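Local structure of carboxysome shell vertex protein CcmL (Synechocystis sp., 2QW7) at residues Leu56-Arg59 and Gly60-Arg64. The protein probably forms the pentameric vertices of the carboxysome shell, where it is thought to bring curvature into otherwise flat hexagonal layers of CcmK subunits. Sequence-based numbering, arbitrary orientation.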
ATOM      1  N   LEU A  56     -16.388  -7.620  -4.790  1.00 27.64           N
ATOM      2  CA  LEU A  56     -15.145  -7.788  -4.018  1.00 26.74           C
ATOM      3  C   LEU A  56     -13.970  -7.408  -4.864  1.00 27.61           C
ATOM      4  O   LEU A  56     -13.752  -8.052  -5.900  1.00 28.26           O
ATOM      5  CB  LEU A  56     -14.891  -9.227  -3.614  1.00 28.26           C
ATOM      6  CG  LEU A  56     -15.974  -9.589  -2.617  1.00 34.15           C
ATOM      7  CD1 LEU A  56     -15.522 -10.977  -2.173  1.00 29.06           C
ATOM      8  CD2 LEU A  56     -16.254  -8.468  -1.485  1.00 22.30           C
ATOM      9  N   VAL A  57     -13.174  -6.459  -4.336  1.00 27.89           N
ATOM     10  CA  VAL A  57     -12.000  -5.897  -5.018  1.00 27.35           C
ATOM     11  C   VAL A  57     -10.713  -6.341  -4.338  1.00 26.64           C
ATOM     12  O   VAL A  57     -10.482  -6.021  -3.188  1.00 28.31           O
ATOM     13  CB  VAL A  57     -12.015  -4.300  -4.920  1.00 30.48           C
ATOM     14  CG1 VAL A  57     -10.812  -3.736  -5.642  1.00 25.42           C
ATOM     15  CG2 VAL A  57     -13.415  -3.614  -5.416  1.00 24.54           C
ATOM     16  N   ALA A  58      -9.896  -7.097  -5.025  1.00 23.58           N
ATOM     17  CA  ALA A  58      -8.593  -7.475  -4.550  1.00 23.54           C
ATOM     18  C   ALA A  58      -7.582  -6.421  -4.993  1.00 25.55           C
ATOM     19  O   ALA A  58      -7.493  -6.110  -6.166  1.00 26.23           O
ATOM     20  CB  ALA A  58      -8.174  -8.890  -5.128  1.00 23.02           C
ATOM     21  N   ARG A  59      -6.763  -5.922  -4.069  1.00 25.58           N
ATOM     22  CA  ARG A  59      -5.669  -4.986  -4.374  1.00 24.64           C
ATOM     23  C   ARG A  59      -4.210  -5.514  -4.433  1.00 27.96           C
ATOM     24  O   ARG A  59      -3.820  -6.648  -3.958  1.00 25.67           O
ATOM     25  CB  ARG A  59      -5.633  -3.927  -3.330  1.00 27.15           C
ATOM     26  CG  ARG A  59      -6.434  -2.686  -3.754  1.00 32.56           C
ATOM     27  CD  ARG A  59      -7.719  -2.669  -3.159  1.00 27.31           C
ATOM     28  NE  ARG A  59      -7.512  -1.958  -1.906  1.00 36.42           N
ATOM     29  CZ  ARG A  59      -7.730  -2.425  -0.681  1.00 35.33           C
ATOM     30  NH1 ARG A  59      -8.203  -3.667  -0.493  1.00 34.68           N
ATOM     31  NH2 ARG A  59      -7.557  -1.578   0.345  1.00 28.51           N
ATOM     32  N   GLY A  60      -3.393  -4.685  -5.094  1.00 23.04           N
ATOM     33  CA  GLY A  60      -1.975  -5.037  -5.127  1.00 23.13           C
ATOM     34  C   GLY A  60      -1.701  -6.302  -5.858  1.00 20.38           C
ATOM     35  O   GLY A  60      -2.417  -6.642  -6.739  1.00 26.89           O
ATOM     36  N   SER A  61      -0.637  -6.989  -5.537  1.00 23.30           N
ATOM     37  CA  SER A  61      -0.269  -8.239  -6.289  1.00 23.57           C
ATOM     38  C   SER A  61      -1.293  -9.397  -6.273  1.00 26.25           C
ATOM     39  O   SER A  61      -1.151 -10.384  -6.983  1.00 27.32           O
ATOM     40  CB  SER A  61       1.097  -8.706  -5.776  1.00 21.54           C
ATOM     41  OG  SER A  61       1.035  -8.921  -4.368  1.00 27.58           O
ATOM     42  N   ALA A  62      -2.288  -9.291  -5.403  1.00 29.10           N
ATOM     43  CA  ALA A  62      -3.379 -10.248  -5.322  1.00 26.56           C
ATOM     44  C   ALA A  62      -4.172 -10.241  -6.635  1.00 27.89           C
ATOM     45  O   ALA A  62      -4.607 -11.307  -7.138  1.00 30.56           O
ATOM     46  CB  ALA A  62      -4.277  -9.902  -4.198  1.00 26.80           C
ATOM     47  N   ALA A  63      -4.281  -9.048  -7.224  1.00 30.79           N
ATOM     48  CA  ALA A  63      -4.996  -8.841  -8.504  1.00 30.14           C
ATOM     49  C   ALA A  63      -4.363  -9.573  -9.720  1.00 28.36           C
ATOM     50  O   ALA A  63      -4.968  -9.691 -10.774  1.00 30.53           O
ATOM     51  CB  ALA A  63      -5.273  -7.304  -8.781  1.00 32.42           C
ATOM     52  N   ARG A  64      -3.183 -10.143  -9.553  1.00 29.01           N
ATOM     53  CA  ARG A  64      -2.526 -10.887 -10.635  1.00 30.14           C
ATOM     54  C   ARG A  64      -2.513 -12.376 -10.399  1.00 32.34           C
ATOM     55  O   ARG A  64      -1.734 -13.065 -11.048  1.00 34.75           O
ATOM     56  CB  ARG A  64      -1.052 -10.465 -10.825  1.00 27.78           C
ATOM     57  CG  ARG A  64      -0.878  -9.091 -11.440  1.00 29.78           C
ATOM     58  CD  ARG A  64       0.573  -8.735 -11.801  1.00 26.58           C
ATOM     59  NE  ARG A  64       1.510  -8.782 -10.684  1.00 16.68           N
ATOM     60  CZ  ARG A  64       1.567  -7.905  -9.694  1.00 27.25           C
ATOM     61  NH1 ARG A  64       0.677  -6.877  -9.577  1.00 33.37           N
ATOM     62  NH2 ARG A  64       2.516  -8.079  -8.774  1.00 29.35           N
TER
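Ala-58 and Ala-62 meet methyl to methyl, CB to CB at 4.1 Å, where strand 54-59 of the CcmL/EutN beta fold runs out into a 3-10 turn at 61-63. The apolar part of this local contact is that methyl pair, Ala-62 turning its CB back toward the strand end. Ala-63 CB instead rests against Ala-58 O, 3.6 Å away, while also packing on Met-77 of the adjoining strand 76-86. Among the polar contacts, the carbonyl of Arg-59 receives a weak, bent hydrogen bond from Ala-62 N (3.4 Å, 140° at the hydrogen). This i+3 to i bond precedes two further backbone bonds of the same spacing, Ala-63 N to Gly-60 O (3.1 Å) and Arg-64 N to Ser-61 O (3.3 Å), which hold the turn itself. Gly-60, with a positive phi of 65°, swings the chain off the strand line. Two polar side chains reach a neighbouring subunit of the pentamer. The chain of Arg-59, bent at chi2 (100°) and again at chi3, carries NH1 to Asp-75 of that subunit in a salt bridge, and Ser-61 OG is hydrogen-bonded to Arg-64 NH2 of the same neighbour. Ala-62 CB lies 3.3 Å from Arg-59 O, the oxygen that also takes the Ala-62 N-H.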